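Local atomic coordinates of hydratase ChsH2 (Mycobacterium tuberculosis SUMu008, PDB entry 4W78), a protein that forms a complex with ChsH1 that probably hydrates an enoyl-CoA intermediate of cholesterol side-chain breakdown, as a MaoC-like enoyl-CoA hydratase. Residues A6-I20 / W84-V96. Sequence-based numbering, arbitrary orientation.
Sequences AVLPELKLYGDPTFI and WYAYDTVTFSGEV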
loop_
_atom_site.group_PDB
_atom_site.type_symbol
_atom_site.label_atom_id
_atom_site.label_comp_id
_atom_site.label_asym_id
_atom_site.label_seq_id
_atom_site.Cartn_x
_atom_site.Cartn_y
_atom_site.Cartn_z
ATOM N N ALA F 6 33.181 17.763 -1.568
ATOM C CA ALA F 6 32.356 17.744 -0.362
ATOM C C ALA F 6 31.720 16.376 -0.165
ATOM O O ALA F 6 31.209 15.770 -1.108
ATOM C CB ALA F 6 31.288 18.831 -0.411
ATOM N N VAL F 7 31.783 15.879 1.061
ATOM C CA VAL F 7 31.317 14.533 1.344
ATOM C C VAL F 7 29.950 14.588 2.011
ATOM O O VAL F 7 29.696 15.422 2.886
ATOM C CB VAL F 7 32.330 13.738 2.203
ATOM C CG1 VAL F 7 33.678 13.657 1.497
ATOM C CG2 VAL F 7 32.511 14.378 3.564
ATOM N N LEU F 8 29.054 13.717 1.570
ATOM C CA LEU F 8 27.739 13.642 2.178
ATOM C C LEU F 8 27.807 12.662 3.334
ATOM O O LEU F 8 28.613 11.725 3.310
ATOM C CB LEU F 8 26.688 13.207 1.146
ATOM C CG LEU F 8 26.153 14.279 0.190
ATOM C CD1 LEU F 8 27.199 14.759 -0.809
ATOM C CD2 LEU F 8 24.946 13.739 -0.560
ATOM N N PRO F 9 27.003 12.896 4.381
ATOM C CA PRO F 9 26.970 11.978 5.520
ATOM C C PRO F 9 26.517 10.613 5.055
ATOM O O PRO F 9 25.758 10.520 4.097
ATOM C CB PRO F 9 25.918 12.603 6.440
ATOM C CG PRO F 9 25.941 14.067 6.086
ATOM C CD PRO F 9 26.138 14.068 4.595
ATOM N N GLU F 10 27.003 9.574 5.715
ATOM C CA GLU F 10 26.645 8.206 5.376
ATOM C C GLU F 10 25.183 7.951 5.736
ATOM O O GLU F 10 24.675 8.505 6.714
ATOM C CB GLU F 10 27.567 7.275 6.160
ATOM C CG GLU F 10 27.433 5.809 5.868
ATOM C CD GLU F 10 28.615 5.015 6.404
ATOM O OE1 GLU F 10 28.443 4.287 7.404
ATOM O OE2 GLU F 10 29.718 5.118 5.824
ATOM N N LEU F 11 24.499 7.138 4.936
ATOM C CA LEU F 11 23.163 6.661 5.303
ATOM C C LEU F 11 23.104 5.142 5.167
ATOM O O LEU F 11 23.332 4.608 4.086
ATOM C CB LEU F 11 22.086 7.297 4.426
ATOM C CG LEU F 11 20.674 6.731 4.614
ATOM C CD1 LEU F 11 20.150 7.003 6.018
ATOM C CD2 LEU F 11 19.730 7.275 3.547
ATOM N N LYS F 12 22.812 4.451 6.266
ATOM C CA LYS F 12 22.659 2.997 6.233
ATOM C C LYS F 12 21.195 2.610 6.364
ATOM O O LYS F 12 20.520 3.014 7.312
ATOM C CB LYS F 12 23.464 2.333 7.357
ATOM C CG LYS F 12 24.965 2.403 7.189
ATOM C CD LYS F 12 25.681 1.753 8.365
ATOM C CE LYS F 12 25.184 0.335 8.595
ATOM N NZ LYS F 12 25.967 -0.335 9.672
ATOM N N LEU F 13 20.723 1.813 5.415
ATOM C CA LEU F 13 19.336 1.367 5.400
ATOM C C LEU F 13 19.246 -0.150 5.398
ATOM O O LEU F 13 19.839 -0.816 4.550
ATOM C CB LEU F 13 18.606 1.940 4.189
ATOM C CG LEU F 13 18.420 3.465 4.230
ATOM C CD1 LEU F 13 17.725 3.957 2.967
ATOM C CD2 LEU F 13 17.651 3.880 5.464
ATOM N N TYR F 14 18.498 -0.684 6.356
ATOM C CA TYR F 14 18.276 -2.120 6.464
ATOM C C TYR F 14 17.075 -2.482 5.620
ATOM O O TYR F 14 15.960 -2.018 5.877
ATOM C CB TYR F 14 18.013 -2.484 7.922
ATOM C CG TYR F 14 17.841 -3.961 8.199
ATOM C CD1 TYR F 14 18.779 -4.890 7.768
ATOM C CD2 TYR F 14 16.758 -4.423 8.946
ATOM C CE1 TYR F 14 18.631 -6.244 8.054
ATOM C CE2 TYR F 14 16.601 -5.774 9.234
ATOM C CZ TYR F 14 17.540 -6.676 8.785
ATOM O OH TYR F 14 17.391 -8.012 9.078
ATOM N N GLY F 15 17.306 -3.305 4.605
ATOM C CA GLY F 15 16.241 -3.729 3.715
ATOM C C GLY F 15 15.453 -4.906 4.251
ATOM O O GLY F 15 15.511 -6.002 3.696
ATOM N N ASP F 16 14.717 -4.695 5.337
ATOM C CA ASP F 16 13.858 -5.767 5.810
ATOM C C ASP F 16 12.649 -5.894 4.880
ATOM O O ASP F 16 12.390 -5.007 4.059
ATOM C CB ASP F 16 13.515 -5.641 7.306
ATOM C CG ASP F 16 12.630 -4.461 7.645
ATOM O OD1 ASP F 16 12.077 -3.799 6.750
ATOM O OD2 ASP F 16 12.465 -4.223 8.864
ATOM N N PRO F 17 11.934 -7.018 4.956
ATOM C CA PRO F 17 10.828 -7.185 4.006
ATOM C C PRO F 17 9.793 -6.067 4.080
ATOM O O PRO F 17 9.275 -5.670 3.034
ATOM C CB PRO F 17 10.233 -8.540 4.410
ATOM C CG PRO F 17 11.397 -9.285 4.962
ATOM C CD PRO F 17 12.212 -8.262 5.699
ATOM N N THR F 18 9.509 -5.542 5.272
ATOM C CA THR F 18 8.562 -4.426 5.354
ATOM C C THR F 18 9.011 -3.218 4.524
ATOM O O THR F 18 8.202 -2.608 3.825
ATOM C CB THR F 18 8.302 -4.023 6.812
ATOM O OG1 THR F 18 7.707 -5.137 7.491
ATOM C CG2 THR F 18 7.367 -2.843 6.880
ATOM N N PHE F 19 10.299 -2.900 4.583
ATOM C CA PHE F 19 10.838 -1.814 3.781
ATOM C C PHE F 19 10.663 -2.092 2.288
ATOM O O PHE F 19 10.159 -1.252 1.554
ATOM C CB PHE F 19 12.307 -1.591 4.137
ATOM C CG PHE F 19 12.974 -0.535 3.327
ATOM C CD1 PHE F 19 12.770 0.801 3.624
ATOM C CD2 PHE F 19 13.800 -0.870 2.255
ATOM C CE1 PHE F 19 13.371 1.797 2.879
ATOM C CE2 PHE F 19 14.418 0.123 1.510
ATOM C CZ PHE F 19 14.202 1.453 1.818
ATOM N N ILE F 20 11.057 -3.284 1.855
ATOM C CA ILE F 20 11.025 -3.615 0.436
ATOM C C ILE F 20 9.594 -3.620 -0.087
ATOM O O ILE F 20 9.306 -3.051 -1.145
ATOM C CB ILE F 20 11.696 -4.973 0.197
ATOM C CG1 ILE F 20 13.161 -4.894 0.628
ATOM C CG2 ILE F 20 11.544 -5.392 -1.280
ATOM C CD1 ILE F 20 13.990 -6.141 0.298
ATOM N N TRP F 84 19.393 -5.540 -4.280
ATOM C CA TRP F 84 19.202 -5.271 -2.865
ATOM C C TRP F 84 18.122 -6.232 -2.369
ATOM O O TRP F 84 16.918 -5.980 -2.520
ATOM C CB TRP F 84 18.812 -3.807 -2.636
ATOM C CG TRP F 84 18.705 -3.413 -1.196
ATOM C CD1 TRP F 84 18.829 -4.220 -0.082
ATOM C CD2 TRP F 84 18.470 -2.101 -0.711
ATOM N NE1 TRP F 84 18.670 -3.472 1.061
ATOM C CE2 TRP F 84 18.449 -2.165 0.699
ATOM C CE3 TRP F 84 18.292 -0.866 -1.334
ATOM C CZ2 TRP F 84 18.250 -1.036 1.494
ATOM C CZ3 TRP F 84 18.089 0.251 -0.543
ATOM C CH2 TRP F 84 18.067 0.156 0.855
ATOM N N TYR F 85 18.583 -7.351 -1.820
ATOM C CA TYR F 85 17.711 -8.402 -1.333
ATOM C C TYR F 85 17.280 -8.159 0.101
ATOM O O TYR F 85 17.943 -7.441 0.847
ATOM C CB TYR F 85 18.445 -9.736 -1.393
ATOM C CG TYR F 85 18.623 -10.316 -2.772
ATOM C CD1 TYR F 85 17.529 -10.500 -3.618
ATOM C CD2 TYR F 85 19.875 -10.699 -3.223
ATOM C CE1 TYR F 85 17.686 -11.054 -4.876
ATOM C CE2 TYR F 85 20.043 -11.244 -4.478
ATOM C CZ TYR F 85 18.946 -11.423 -5.301
ATOM O OH TYR F 85 19.124 -11.986 -6.547
ATOM N N ALA F 86 16.166 -8.778 0.486
ATOM C CA ALA F 86 15.731 -8.741 1.878
ATOM C C ALA F 86 16.893 -9.095 2.802
ATOM O O ALA F 86 17.663 -10.029 2.530
ATOM C CB ALA F 86 14.546 -9.688 2.113
ATOM N N TYR F 87 17.007 -8.300 3.867
ATOM C CA TYR F 87 18.003 -8.434 4.939
ATOM C C TYR F 87 19.383 -7.879 4.626
ATOM O O TYR F 87 20.254 -7.863 5.501
ATOM C CB TYR F 87 18.098 -9.865 5.478
ATOM C CG TYR F 87 16.749 -10.422 5.841
ATOM C CD1 TYR F 87 15.990 -9.846 6.849
ATOM C CD2 TYR F 87 16.231 -11.516 5.164
ATOM C CE1 TYR F 87 14.746 -10.357 7.185
ATOM C CE2 TYR F 87 14.987 -12.034 5.483
ATOM C CZ TYR F 87 14.248 -11.446 6.490
ATOM O OH TYR F 87 13.018 -11.961 6.820
ATOM N N ASP F 88 19.586 -7.426 3.392
ATOM C CA ASP F 88 20.810 -6.712 3.064
ATOM C C ASP F 88 20.703 -5.304 3.618
ATOM O O ASP F 88 19.619 -4.708 3.656
ATOM C CB ASP F 88 21.005 -6.554 1.554
ATOM C CG ASP F 88 21.405 -7.837 0.849
ATOM O OD1 ASP F 88 21.841 -8.799 1.517
ATOM O OD2 ASP F 88 21.303 -7.856 -0.411
ATOM N N THR F 89 21.847 -4.765 4.006
ATOM C CA THR F 89 21.938 -3.372 4.379
ATOM C C THR F 89 22.715 -2.647 3.298
ATOM O O THR F 89 23.814 -3.060 2.926
ATOM C CB THR F 89 22.659 -3.204 5.721
ATOM O OG1 THR F 89 21.881 -3.822 6.751
ATOM C CG2 THR F 89 22.839 -1.722 6.043
ATOM N N VAL F 90 22.137 -1.563 2.799
ATOM C CA VAL F 90 22.807 -0.726 1.813
ATOM C C VAL F 90 23.313 0.533 2.500
ATOM O O VAL F 90 22.577 1.195 3.234
ATOM C CB VAL F 90 21.890 -0.403 0.618
ATOM C CG1 VAL F 90 22.454 0.752 -0.203
ATOM C CG2 VAL F 90 21.730 -1.645 -0.238
ATOM N N THR F 91 24.594 0.815 2.295
ATOM C CA THR F 91 25.217 2.018 2.813
ATOM C C THR F 91 25.403 2.991 1.657
ATOM O O THR F 91 26.075 2.680 0.674
ATOM C CB THR F 91 26.574 1.694 3.444
ATOM O OG1 THR F 91 26.376 0.826 4.566
ATOM C CG2 THR F 91 27.267 2.958 3.913
ATOM N N PHE F 92 24.783 4.160 1.778
ATOM C CA PHE F 92 24.922 5.211 0.780
ATOM C C PHE F 92 26.061 6.145 1.149
ATOM O O PHE F 92 26.173 6.590 2.292
ATOM C CB PHE F 92 23.623 6.008 0.634
ATOM C CG PHE F 92 22.504 5.237 -0.006
ATOM C CD1 PHE F 92 22.353 5.237 -1.383
ATOM C CD2 PHE F 92 21.615 4.504 0.761
ATOM C CE1 PHE F 92 21.324 4.526 -1.995
ATOM C CE2 PHE F 92 20.582 3.786 0.162
ATOM C CZ PHE F 92 20.441 3.793 -1.218
ATOM N N SER F 93 26.903 6.419 0.163
ATOM C CA SER F 93 27.940 7.432 0.267
ATOM C C SER F 93 27.790 8.396 -0.906
ATOM O O SER F 93 27.200 8.058 -1.935
ATOM C CB SER F 93 29.326 6.782 0.276
ATOM O OG SER F 93 29.527 6.013 -0.896
ATOM N N GLY F 94 28.297 9.608 -0.759
ATOM C CA GLY F 94 28.130 10.596 -1.801
ATOM C C GLY F 94 29.229 11.630 -1.768
ATOM O O GLY F 94 29.793 11.911 -0.710
ATOM N N GLU F 95 29.514 12.210 -2.925
ATOM C CA GLU F 95 30.558 13.225 -3.044
ATOM C C GLU F 95 30.129 14.239 -4.096
ATOM O O GLU F 95 29.607 13.863 -5.151
ATOM C CB GLU F 95 31.863 12.538 -3.460
ATOM C CG GLU F 95 32.987 13.447 -3.892
ATOM C CD GLU F 95 34.182 12.658 -4.396
ATOM O OE1 GLU F 95 34.111 11.409 -4.422
ATOM O OE2 GLU F 95 35.185 13.283 -4.775
ATOM N N VAL F 96 30.335 15.521 -3.820
ATOM C CA VAL F 96 30.106 16.525 -4.843
ATOM C C VAL F 96 31.202 16.402 -5.904
ATOM O O VAL F 96 32.393 16.417 -5.581
ATOM C CB VAL F 96 30.093 17.944 -4.240
ATOM C CG1 VAL F 96 30.052 18.994 -5.335
ATOM C CG2 VAL F 96 28.904 18.099 -3.294
HETATM O O HOH W 1 29.750 9.764 1.822
#
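Leu11 and Leu13 pair with Phe92 and Val90 through backbone hydrogen bonds that join strand 7-14 antiparallel to strand 89-96, the two axes 4.6 Å apart at closest approach and their directions 162° apart. The register shifts by one residue near Pro9, where a water bridges the strands, donating to Leu8 O and accepting from Gly94 N. Leu11, Leu13, Val90 and Phe92 share one sheet face; there Leu13 CD1 reaches Phe92 CE2 at 4.0 Å, while Leu13 CB touches Trp84 CH2. On the other face Lys12 lies alongside Thr91, with CG 3.4 Å from Thr91 OG1, and Thr91 CG2 turns the other way to meet Glu10 CG. The Tyr14 chain leaves with CG anti to the backbone N (chi1 -177°), which brings OH to the edge of the Tyr87 ring, 3.2 Å from Tyr87 CD1. Beyond the strands, Asp88 O accepts from both Gly15 N and Trp84 NE1, the indole donor standing well above the carbonyl plane. Gly15 CA packs 3.6 Å from Trp84 NE1. Ile20 CD1 reaches Ala86 N at 3.4 Å, and Pro17 CD meets the Tyr87 ring, whose OH is hydrogen-bonded to Asp38 OD2 of the second ChsH2 subunit. Asp16 caps helix 17-26, OD1 accepting from Phe19 N. This helix packs on loop 84-88; Leu8, Trp84 and Val96 pack on helix 52-67, consistent with the helix-wrapping sheet of a MaoC-like hot-dog fold.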